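Local coordinates for protein D-aminopeptidase (Bacillus subtilis, PDB 1HI9) that uses two zinc ions per subunit to cleave N-terminal residues from peptides containing D-amino acids, inside the central chamber of a homodecamer, at residues 11-16 and 36-41; 17-20 and 24-27; 61-66 and 84-89; 116-121 and 263-268. All blocks are in the same frame, centred on the assembly; numbering follows the deposited sequence.

Interaction 1 of 4, residues 11-16 and 36-41; sequences GISGLP and TEEANY
Glu38 reaches out from its helix and sets its carboxylate against the start of the 11-16 loop, where Ser13 and Ile12 meet it. Its CG lies anti to the backbone N (chi1 176°), and a bend at chi2 brings both oxygens round to the loop. The backbone N of Ser13 gives its hydrogen to OE1 of Glu38 at 3.3 Å; the donor approaches on the syn side but lies 29° out of the carboxylate plane, and a second, weak bond runs from the same N to OE2. Ser13 OG also donates to OE1, though the modelled separation is implausibly short and the hydroxyl's exact place is doubtful. The side chains of Ile12 and Glu38 run antiparallel past one another, the methyl CD1 of Ile12 ending 3.4 Å from OE2 of Glu38. The loop follows strand 2-7 and leads toward helix 28-48, which carries Glu38; at this point it makes a type II beta turn from Ile12 to Leu15, with Gly14 at positive phi. Glu38 therefore binds the first half of that turn back onto the helix. A water adds a further link by donating to OE2 of Glu38 (2.5 Å) and to the carbonyl O of Gly11 (3.2 Å). On helix 187-203, Arg190 forms a salt bridge with OE1, which would probably favour the charged carboxylate. Lys174 donates to the carbonyl oxygens of Ile12 and Leu15.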
loop_
_atom_site.group_PDB
_atom_site.type_symbol
_atom_site.label_atom_id
_atom_site.label_comp_id
_atom_site.label_asym_id
_atom_site.label_seq_id
_atom_site.Cartn_x
_atom_site.Cartn_y
_atom_site.Cartn_z
ATOM N N GLY A 11 -29.321 15.253 0.730
ATOM C CA GLY A 11 -30.543 15.582 1.425
ATOM C C GLY A 11 -31.381 14.383 1.821
ATOM O O GLY A 11 -32.425 14.543 2.440
ATOM N N ILE A 12 -30.945 13.176 1.471
ATOM C CA ILE A 12 -31.700 11.986 1.832
ATOM C C ILE A 12 -31.806 11.915 3.345
ATOM O O ILE A 12 -30.912 12.366 4.078
ATOM C CB ILE A 12 -31.031 10.711 1.308
ATOM C CG1 ILE A 12 -31.089 10.697 -0.213
ATOM C CG2 ILE A 12 -31.719 9.487 1.871
ATOM C CD1 ILE A 12 -32.486 10.764 -0.781
ATOM N N SER A 13 -32.901 11.338 3.815
ATOM C CA SER A 13 -33.125 11.263 5.248
ATOM C C SER A 13 -32.157 10.338 5.968
ATOM O O SER A 13 -31.697 9.354 5.403
ATOM C CB SER A 13 -34.560 10.837 5.523
ATOM O OG SER A 13 -34.837 9.621 4.878
ATOM N N GLY A 14 -31.840 10.685 7.211
ATOM C CA GLY A 14 -30.939 9.880 8.010
ATOM C C GLY A 14 -29.453 10.058 7.739
ATOM O O GLY A 14 -28.630 9.703 8.581
ATOM N N LEU A 15 -29.094 10.607 6.582
ATOM C CA LEU A 15 -27.683 10.787 6.240
ATOM C C LEU A 15 -27.089 12.087 6.820
ATOM O O LEU A 15 -27.471 13.183 6.435
ATOM C CB LEU A 15 -27.515 10.753 4.714
ATOM C CG LEU A 15 -28.343 9.687 3.978
ATOM C CD1 LEU A 15 -27.900 9.605 2.518
ATOM C CD2 LEU A 15 -28.188 8.331 4.659
ATOM N N PRO A 16 -26.141 11.966 7.759
ATOM C CA PRO A 16 -25.508 13.128 8.388
ATOM C C PRO A 16 -24.243 13.662 7.737
ATOM O O PRO A 16 -23.987 14.865 7.774
ATOM C CB PRO A 16 -25.228 12.632 9.794
ATOM C CG PRO A 16 -24.817 11.216 9.533
ATOM C CD PRO A 16 -25.855 10.740 8.521
ATOM N N THR A 36 -32.541 4.651 -2.239
ATOM C CA THR A 36 -33.433 3.944 -3.139
ATOM C C THR A 36 -34.812 3.805 -2.504
ATOM O O THR A 36 -35.832 4.039 -3.152
ATOM C CB THR A 36 -32.875 2.559 -3.483
ATOM O OG1 THR A 36 -31.621 2.716 -4.154
ATOM C CG2 THR A 36 -33.838 1.797 -4.393
ATOM N N GLU A 37 -34.848 3.450 -1.227
ATOM C CA GLU A 37 -36.122 3.298 -0.550
ATOM C C GLU A 37 -36.858 4.618 -0.411
ATOM O O GLU A 37 -38.083 4.655 -0.536
ATOM C CB GLU A 37 -35.912 2.634 0.804
ATOM C CG GLU A 37 -35.433 1.203 0.640
ATOM C CD GLU A 37 -35.280 0.475 1.945
ATOM O OE1 GLU A 37 -34.568 0.992 2.839
ATOM O OE2 GLU A 37 -35.870 -0.618 2.073
ATOM N N GLU A 38 -36.116 5.697 -0.171
ATOM C CA GLU A 38 -36.716 7.019 -0.042
ATOM C C GLU A 38 -37.433 7.371 -1.338
ATOM O O GLU A 38 -38.554 7.861 -1.319
ATOM C CB GLU A 38 -35.649 8.078 0.260
ATOM C CG GLU A 38 -36.200 9.502 0.302
ATOM C CD GLU A 38 -35.592 10.341 1.428
ATOM O OE1 GLU A 38 -35.542 9.862 2.578
ATOM O OE2 GLU A 38 -35.177 11.488 1.173
ATOM N N ALA A 39 -36.776 7.105 -2.460
ATOM C CA ALA A 39 -37.360 7.383 -3.758
ATOM C C ALA A 39 -38.612 6.531 -3.987
ATOM O O ALA A 39 -39.588 7.004 -4.576
ATOM C CB ALA A 39 -36.334 7.120 -4.869
ATOM N N ASN A 40 -38.583 5.279 -3.531
ATOM C CA ASN A 40 -39.729 4.402 -3.710
ATOM C C ASN A 40 -40.974 4.975 -3.050
ATOM O O ASN A 40 -42.068 4.869 -3.601
ATOM C CB ASN A 40 -39.449 2.994 -3.171
ATOM C CG ASN A 40 -38.520 2.192 -4.078
ATOM O OD1 ASN A 40 -38.469 2.407 -5.293
ATOM N ND2 ASN A 40 -37.795 1.252 -3.489
ATOM N N TYR A 41 -40.818 5.599 -1.887
ATOM C CA TYR A 41 -41.985 6.167 -1.223
ATOM C C TYR A 41 -42.683 7.161 -2.150
ATOM O O TYR A 41 -43.904 7.116 -2.318
ATOM C CB TYR A 41 -41.596 6.860 0.082
ATOM C CG TYR A 41 -41.311 5.911 1.215
ATOM C CD1 TYR A 41 -40.023 5.767 1.712
ATOM C CD2 TYR A 41 -42.338 5.185 1.816
ATOM C CE1 TYR A 41 -39.757 4.932 2.785
ATOM C CE2 TYR A 41 -42.084 4.339 2.892
ATOM C CZ TYR A 41 -40.787 4.220 3.376
ATOM O OH TYR A 41 -40.512 3.412 4.458
HETATM O O HOH W 1 -35.066 13.931 0.707
#

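Interaction 2 of 4, residues 17-20 and 24-27; sequences DDTF and GKRN
One threonine hydroxyl, OG1 of Thr19, sits between the amide of Asn27 and the carboxylate of Asp17, the middle of a relay of polar groups that crosses the loop. Asn27 ND2 donates to Thr19 OG1 at 3.0 Å, almost straight at 173° and only 4° out of the amide plane. Thr19 OG1 in turn donates to Asp17 OD2, and that oxygen also accepts from Thr19 N at 2.9 Å, which makes an Asx turn. The two donors come to OD2 differently: OD2 meets the backbone N with its anti lone pair, whereas the hydroxyl arrives nearly along the C-O axis. This is the last part of the loop between strand 2-7 and helix 28-48, and Asn27 occupies the N-cap position without a capping bond from its side chain. A weak bond of 2.9 Å from Asn27 N to Thr19 O ties the backbones together. Asp17 OD1 and Asn27 OD1 both look to a neighbouring subunit, accepting from Asn64 ND2 and Arg32 NH1 of that chain. Lys25 lays its CD alongside Thr19 CA and bends at its end, where NZ makes a long salt bridge, 3.7 Å, to Asp18 OD2. Asn27 CB stands over one face of the Phe20 ring in a CH-pi contact, 3.6 Å from the centroid and 5° off the ring normal.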
loop_
_atom_site.group_PDB
_atom_site.type_symbol
_atom_site.label_atom_id
_atom_site.label_comp_id
_atom_site.label_asym_id
_atom_site.label_seq_id
_atom_site.Cartn_x
_atom_site.Cartn_y
_atom_site.Cartn_z
ATOM N N ASP A 17 -23.444 12.775 7.153
ATOM C CA ASP A 17 -22.179 13.195 6.549
ATOM C C ASP A 17 -21.823 12.453 5.267
ATOM O O ASP A 17 -22.568 11.593 4.816
ATOM C CB ASP A 17 -21.058 13.046 7.579
ATOM C CG ASP A 17 -20.981 11.643 8.154
ATOM O OD1 ASP A 17 -21.148 11.492 9.386
ATOM O OD2 ASP A 17 -20.749 10.691 7.373
ATOM N N ASP A 18 -20.669 12.770 4.699
ATOM C CA ASP A 18 -20.274 12.162 3.441
ATOM C C ASP A 18 -19.880 10.688 3.482
ATOM O O ASP A 18 -19.697 10.081 2.433
ATOM C CB ASP A 18 -19.166 12.992 2.781
ATOM C CG ASP A 18 -17.821 12.832 3.456
ATOM O OD1 ASP A 18 -17.760 12.356 4.599
ATOM O OD2 ASP A 18 -16.799 13.199 2.837
ATOM N N THR A 19 -19.754 10.101 4.668
ATOM C CA THR A 19 -19.422 8.689 4.734
ATOM C C THR A 19 -20.611 7.898 4.169
ATOM O O THR A 19 -20.474 6.729 3.836
ATOM C CB THR A 19 -19.155 8.205 6.176
ATOM O OG1 THR A 19 -20.371 8.242 6.934
ATOM C CG2 THR A 19 -18.112 9.099 6.859
ATOM N N PHE A 20 -21.773 8.544 4.071
ATOM C CA PHE A 20 -22.968 7.916 3.532
ATOM C C PHE A 20 -23.202 8.239 2.043
ATOM O O PHE A 20 -24.034 7.604 1.403
ATOM C CB PHE A 20 -24.222 8.355 4.309
ATOM C CG PHE A 20 -24.310 7.823 5.712
ATOM C CD1 PHE A 20 -23.549 8.380 6.728
ATOM C CD2 PHE A 20 -25.167 6.764 6.020
ATOM C CE1 PHE A 20 -23.630 7.904 8.026
ATOM C CE2 PHE A 20 -25.255 6.278 7.322
ATOM C CZ PHE A 20 -24.484 6.852 8.323
ATOM N N GLY A 24 -16.691 5.834 -2.097
ATOM C CA GLY A 24 -15.480 5.256 -1.545
ATOM C C GLY A 24 -15.445 5.183 -0.025
ATOM O O GLY A 24 -14.404 4.848 0.535
ATOM N N LYS A 25 -16.560 5.472 0.648
ATOM C CA LYS A 25 -16.571 5.442 2.111
ATOM C C LYS A 25 -17.448 4.385 2.773
ATOM O O LYS A 25 -18.425 3.898 2.195
ATOM C CB LYS A 25 -16.935 6.814 2.669
ATOM C CG LYS A 25 -15.916 7.903 2.407
ATOM C CD LYS A 25 -16.454 9.216 2.942
ATOM C CE LYS A 25 -15.659 10.407 2.466
ATOM N NZ LYS A 25 -14.319 10.419 3.059
ATOM N N ARG A 26 -17.085 4.071 4.014
ATOM C CA ARG A 26 -17.723 3.055 4.856
ATOM C C ARG A 26 -19.241 2.939 4.925
ATOM O O ARG A 26 -19.772 1.828 4.970
ATOM C CB ARG A 26 -17.152 3.169 6.283
ATOM C CG ARG A 26 -18.029 2.612 7.419
ATOM C CD ARG A 26 -17.269 2.708 8.752
ATOM N NE ARG A 26 -16.563 3.992 8.836
ATOM C CZ ARG A 26 -16.997 5.072 9.485
ATOM N NH1 ARG A 26 -18.151 5.037 10.145
ATOM N NH2 ARG A 26 -16.281 6.196 9.442
ATOM N N ASN A 27 -19.953 4.059 4.925
ATOM C CA ASN A 27 -21.403 3.971 5.025
ATOM C C ASN A 27 -22.166 4.166 3.739
ATOM O O ASN A 27 -23.394 4.293 3.749
ATOM C CB ASN A 27 -21.906 4.938 6.091
ATOM C CG ASN A 27 -21.419 4.557 7.473
ATOM O OD1 ASN A 27 -21.562 3.401 7.887
ATOM N ND2 ASN A 27 -20.845 5.521 8.198
#

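Interaction 3 of 4, residues 61-66 and 84-89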
loop_
_atom_site.group_PDB
_atom_site.type_symbol
_atom_site.label_atom_id
_atom_site.label_comp_id
_atom_site.label_asym_id
_atom_site.label_seq_id
_atom_site.Cartn_x
_atom_site.Cartn_y
_atom_site.Cartn_z
ATOM N N SER A 61 -23.302 12.606 -7.830
ATOM C CA SER A 61 -21.956 12.157 -8.181
ATOM C C SER A 61 -21.881 11.358 -9.496
ATOM O O SER A 61 -22.128 11.912 -10.572
ATOM C CB SER A 61 -21.408 11.328 -7.010
ATOM O OG SER A 61 -20.031 11.017 -7.160
ATOM N N LYS A 62 -21.534 10.070 -9.414
ATOM C CA LYS A 62 -21.434 9.223 -10.605
ATOM C C LYS A 62 -22.803 8.759 -11.058
ATOM O O LYS A 62 -22.925 8.039 -12.044
ATOM C CB LYS A 62 -20.539 8.001 -10.351
ATOM C CG LYS A 62 -19.124 8.371 -10.002
ATOM C CD LYS A 62 -18.512 9.244 -11.083
ATOM C CE LYS A 62 -17.311 10.017 -10.543
ATOM N NZ LYS A 62 -16.691 10.887 -11.580
ATOM N N MET A 63 -23.825 9.166 -10.314
ATOM C CA MET A 63 -25.217 8.852 -10.627
ATOM C C MET A 63 -25.511 7.374 -10.882
ATOM O O MET A 63 -26.334 7.019 -11.727
ATOM C CB MET A 63 -25.651 9.719 -11.812
ATOM C CG MET A 63 -25.435 11.200 -11.525
ATOM S SD MET A 63 -25.422 12.248 -12.999
ATOM C CE MET A 63 -25.347 13.878 -12.271
ATOM N N ASN A 64 -24.830 6.519 -10.130
ATOM C CA ASN A 64 -25.021 5.079 -10.218
ATOM C C ASN A 64 -25.290 4.573 -8.795
ATOM O O ASN A 64 -24.896 3.461 -8.411
ATOM C CB ASN A 64 -23.777 4.400 -10.817
ATOM C CG ASN A 64 -22.494 4.762 -10.083
ATOM O OD1 ASN A 64 -22.524 5.323 -8.979
ATOM N ND2 ASN A 64 -21.354 4.424 -10.685
ATOM N N ASN A 65 -25.988 5.413 -8.032
ATOM C CA ASN A 65 -26.319 5.151 -6.630
ATOM C C ASN A 65 -27.635 4.403 -6.433
ATOM O O ASN A 65 -27.697 3.416 -5.698
ATOM C CB ASN A 65 -26.389 6.478 -5.870
ATOM C CG ASN A 65 -25.256 7.406 -6.223
ATOM O OD1 ASN A 65 -24.115 7.159 -5.851
ATOM N ND2 ASN A 65 -25.562 8.477 -6.964
ATOM N N LEU A 66 -28.698 4.889 -7.066
ATOM C CA LEU A 66 -29.986 4.220 -6.949
ATOM C C LEU A 66 -29.801 2.780 -7.416
ATOM O O LEU A 66 -29.185 2.533 -8.453
ATOM C CB LEU A 66 -31.034 4.931 -7.801
ATOM C CG LEU A 66 -31.452 6.300 -7.263
ATOM C CD1 LEU A 66 -32.362 6.989 -8.259
ATOM C CD2 LEU A 66 -32.142 6.132 -5.920
ATOM N N PRO A 84 -25.890 14.655 -21.144
ATOM C CA PRO A 84 -25.991 16.016 -21.685
ATOM C C PRO A 84 -26.537 17.056 -20.686
ATOM O O PRO A 84 -26.035 18.186 -20.628
ATOM C CB PRO A 84 -26.894 15.828 -22.899
ATOM C CG PRO A 84 -26.486 14.472 -23.388
ATOM C CD PRO A 84 -26.396 13.664 -22.111
ATOM N N PHE A 85 -27.545 16.679 -19.899
ATOM C CA PHE A 85 -28.115 17.613 -18.935
ATOM C C PHE A 85 -28.049 17.204 -17.463
ATOM O O PHE A 85 -28.882 17.603 -16.658
ATOM C CB PHE A 85 -29.551 18.000 -19.340
ATOM C CG PHE A 85 -29.609 18.801 -20.608
ATOM C CD1 PHE A 85 -29.737 18.167 -21.843
ATOM C CD2 PHE A 85 -29.417 20.176 -20.580
ATOM C CE1 PHE A 85 -29.664 18.893 -23.032
ATOM C CE2 PHE A 85 -29.343 20.909 -21.758
ATOM C CZ PHE A 85 -29.464 20.268 -22.987
ATOM N N SER A 86 -27.039 16.402 -17.142
ATOM C CA SER A 86 -26.751 15.974 -15.780
ATOM C C SER A 86 -27.960 15.691 -14.894
ATOM O O SER A 86 -28.698 14.734 -15.139
ATOM C CB SER A 86 -25.845 17.031 -15.118
ATOM O OG SER A 86 -25.357 16.619 -13.849
ATOM N N MET A 87 -28.145 16.519 -13.864
ATOM C CA MET A 87 -29.245 16.367 -12.920
ATOM C C MET A 87 -30.660 16.464 -13.501
ATOM O O MET A 87 -31.612 15.992 -12.879
ATOM C CB MET A 87 -29.087 17.376 -11.782
ATOM C CG MET A 87 -27.785 17.228 -11.029
ATOM S SD MET A 87 -27.663 18.282 -9.564
ATOM C CE MET A 87 -28.633 17.365 -8.400
ATOM N N VAL A 88 -30.813 17.073 -14.674
ATOM C CA VAL A 88 -32.138 17.175 -15.277
ATOM C C VAL A 88 -32.249 16.434 -16.613
ATOM O O VAL A 88 -33.113 16.732 -17.433
ATOM C CB VAL A 88 -32.588 18.662 -15.451
ATOM C CG1 VAL A 88 -32.997 19.230 -14.100
ATOM C CG2 VAL A 88 -31.462 19.502 -16.055
ATOM N N GLU A 89 -31.367 15.462 -16.817
ATOM C CA GLU A 89 -31.378 14.648 -18.021
ATOM C C GLU A 89 -32.715 13.913 -18.145
ATOM O O GLU A 89 -33.207 13.320 -17.180
ATOM C CB GLU A 89 -30.250 13.618 -17.976
ATOM C CG GLU A 89 -30.262 12.685 -19.163
ATOM C CD GLU A 89 -29.989 13.419 -20.467
ATOM O OE1 GLU A 89 -30.452 12.934 -21.531
ATOM O OE2 GLU A 89 -29.305 14.474 -20.428
#
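Neither segment is a regular helix or strand, and the backbones stay well apart: the closest pair of CA atoms, those of Met63 and Met87, is 8.8 Å apart. Both are loops beside strand 76-80, an outermost strand of the chain's mixed sheet: residues 61-66 lead into it from strand 53-58, and the loop of residues 84-89 follows it toward strand 97-103. Residues 85-89 fold tightly on themselves, with Val88 N bonded to Phe85 O at 2.8 Å and Glu89 N to Ser86 O at 3.2 Å. Glu89 closes the same bend with its side chain, OE2 accepting from Phe85 N at 2.9 Å. Met63 has a positive phi and points its side chain across the gap; CG is anti to the carbonyl carbon (chi1 -56°), and the chain beyond it is extended, so the terminal methyl alone touches the facing loop. No hydrogen bond joins the two segments. Helix 254-268 flanks Ser86 through Tyr258 and Leu262, while Met87 packs on Asp8 and Glu133, both zinc ligands, and thus lies in the second shell of the zinc site. Its carbonyl oxygen accepts from the hydroxyls of Ser6 and Ser59, fixing this loop against strand 2-7 and the end of strand 53-58. The contact itself is small, made by one methyl. Met63 CE lies 4.3 Å from CG of Met87, and nearer still, at 3.2 Å, to OG of Ser86.

Interaction 4 of 4, residues 116-121 and 263-268; sequences SMIFGV and VMTELA
Thr265 gives up the largest area here, chiefly to Ile118, which reaches across from the loop and meets it at a slant. The delta methyl of Ile118 does most of the touching: CD1 lies 3.8 Å from Thr265 CB and 3.4 Å from the backbone O of the same threonine. With chi1 of Ile118 at 59° and the chain extended at chi2, the methyl is carried out to the helix. It continues one turn on to Ala268, whose CB is 3.9 Å from CD1. The helix is the last one of the chain, 254-268, and its partner is a type I beta turn from Ile118 to Val121 that leads into strand 121-126 of the antiparallel sheet. No hydrogen bond joins the turn to the helix; the hydroxyl of Thr265 bonds the carbonyl oxygens of Met261 and Leu262 in its own helix. Thr265 CG2 meets Val121, whose CG1 lies 3.9 Å away. Phe223 from the neighbouring strand 218-223 packs on both Val121 and Ala268. The turn begins three residues after the catalytic nucleophile His115, and Met117 N donates to the zinc ligand Glu133.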
loop_
_atom_site.group_PDB
_atom_site.type_symbol
_atom_site.label_atom_id
_atom_site.label_comp_id
_atom_site.label_asym_id
_atom_site.label_seq_id
_atom_site.Cartn_x
_atom_site.Cartn_y
_atom_site.Cartn_z
ATOM N N SER A 116 -22.647 23.294 -4.305
ATOM C CA SER A 116 -23.287 23.448 -5.609
ATOM C C SER A 116 -22.452 22.773 -6.699
ATOM O O SER A 116 -21.479 23.349 -7.178
ATOM C CB SER A 116 -23.456 24.931 -5.953
ATOM O OG SER A 116 -24.300 25.579 -5.031
ATOM N N MET A 117 -22.852 21.561 -7.081
ATOM C CA MET A 117 -22.175 20.750 -8.099
ATOM C C MET A 117 -20.780 20.281 -7.678
ATOM O O MET A 117 -20.546 19.085 -7.555
ATOM C CB MET A 117 -22.098 21.500 -9.428
ATOM C CG MET A 117 -23.454 21.726 -10.095
ATOM S SD MET A 117 -24.439 20.201 -10.340
ATOM C CE MET A 117 -23.550 19.402 -11.692
ATOM N N ILE A 118 -19.852 21.212 -7.466
ATOM C CA ILE A 118 -18.500 20.845 -7.039
ATOM C C ILE A 118 -18.129 21.667 -5.816
ATOM O O ILE A 118 -18.714 22.721 -5.576
ATOM C CB ILE A 118 -17.466 21.117 -8.144
ATOM C CG1 ILE A 118 -17.500 22.600 -8.520
ATOM C CG2 ILE A 118 -17.764 20.251 -9.354
ATOM C CD1 ILE A 118 -16.345 23.035 -9.382
ATOM N N PHE A 119 -17.158 21.183 -5.049
ATOM C CA PHE A 119 -16.718 21.878 -3.842
ATOM C C PHE A 119 -16.201 23.270 -4.164
ATOM O O PHE A 119 -16.299 24.186 -3.346
ATOM C CB PHE A 119 -15.612 21.078 -3.141
ATOM C CG PHE A 119 -16.083 19.763 -2.565
ATOM C CD1 PHE A 119 -15.330 18.597 -2.743
ATOM C CD2 PHE A 119 -17.266 19.692 -1.832
ATOM C CE1 PHE A 119 -15.752 17.377 -2.211
ATOM C CE2 PHE A 119 -17.703 18.480 -1.291
ATOM C CZ PHE A 119 -16.940 17.321 -1.480
ATOM N N GLY A 120 -15.667 23.427 -5.370
ATOM C CA GLY A 120 -15.108 24.704 -5.767
ATOM C C GLY A 120 -16.014 25.901 -6.011
ATOM O O GLY A 120 -15.520 27.026 -6.086
ATOM N N VAL A 121 -17.321 25.707 -6.143
ATOM C CA VAL A 121 -18.158 26.871 -6.398
ATOM C C VAL A 121 -18.734 27.468 -5.127
ATOM O O VAL A 121 -19.115 26.751 -4.191
ATOM C CB VAL A 121 -19.335 26.575 -7.358
ATOM C CG1 VAL A 121 -18.860 25.765 -8.550
ATOM C CG2 VAL A 121 -20.446 25.874 -6.621
ATOM N N VAL A 263 -19.432 22.325 -18.024
ATOM C CA VAL A 263 -18.061 22.440 -18.500
ATOM C C VAL A 263 -17.176 23.293 -17.587
ATOM O O VAL A 263 -16.080 22.866 -17.222
ATOM C CB VAL A 263 -18.030 23.023 -19.926
ATOM C CG1 VAL A 263 -16.593 23.249 -20.371
ATOM C CG2 VAL A 263 -18.725 22.059 -20.874
ATOM N N MET A 264 -17.644 24.490 -17.232
ATOM C CA MET A 264 -16.892 25.386 -16.359
ATOM C C MET A 264 -16.581 24.761 -15.005
ATOM O O MET A 264 -15.475 24.919 -14.497
ATOM C CB MET A 264 -17.651 26.700 -16.149
ATOM C CG MET A 264 -17.550 27.684 -17.320
ATOM S SD MET A 264 -18.612 29.172 -17.080
ATOM C CE MET A 264 -19.928 28.722 -18.070
ATOM N N THR A 265 -17.543 24.059 -14.410
ATOM C CA THR A 265 -17.278 23.429 -13.124
ATOM C C THR A 265 -16.337 22.236 -13.320
ATOM O O THR A 265 -15.480 21.960 -12.477
ATOM C CB THR A 265 -18.595 22.959 -12.431
ATOM O OG1 THR A 265 -19.340 22.079 -13.298
ATOM C CG2 THR A 265 -19.447 24.158 -12.078
ATOM N N GLU A 266 -16.500 21.531 -14.438
ATOM C CA GLU A 266 -15.645 20.384 -14.733
ATOM C C GLU A 266 -14.184 20.852 -14.843
ATOM O O GLU A 266 -13.261 20.185 -14.374
ATOM C CB GLU A 266 -16.071 19.715 -16.046
ATOM C CG GLU A 266 -15.357 18.405 -16.312
ATOM C CD GLU A 266 -15.734 17.331 -15.301
ATOM O OE1 GLU A 266 -14.948 16.391 -15.115
ATOM O OE2 GLU A 266 -16.821 17.420 -14.692
ATOM N N LEU A 267 -13.982 22.007 -15.466
ATOM C CA LEU A 267 -12.644 22.555 -15.611
ATOM C C LEU A 267 -12.107 22.986 -14.256
ATOM O O LEU A 267 -10.937 22.757 -13.929
ATOM C CB LEU A 267 -12.658 23.760 -16.547
ATOM C CG LEU A 267 -12.989 23.472 -18.015
ATOM C CD1 LEU A 267 -13.298 24.761 -18.745
ATOM C CD2 LEU A 267 -11.819 22.748 -18.666
ATOM N N ALA A 268 -12.964 23.618 -13.469
ATOM C CA ALA A 268 -12.568 24.101 -12.158
ATOM C C ALA A 268 -12.155 22.950 -11.251
ATOM O O ALA A 268 -11.281 23.106 -10.402
ATOM C CB ALA A 268 -13.717 24.896 -11.527
#

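In the fold
Along the chain, interaction 2 falls between the two segments of interaction 1, both belonging to the loop and helix that follow strand 2-7; interactions 3 and 4 come later, in series. Interactions 1 and 2 have centres 14 Å apart and touch through Leu15 and Phe20. Interaction 3 meets interaction 1 where Leu66 packs on Thr36 of helix 28-48, and meets interaction 4 through Met87 and Met117, whose SD atoms are 3.8 Å apart. Interaction 4, 25 Å from interaction 1 between centres, belongs to the antiparallel sheet and helix 254-268. Interaction 3 therefore links the mixed-sheet side to the antiparallel-sheet side beside the zinc ions, and interactions 1 and 2 touch the same neighbouring subunit of the decamer.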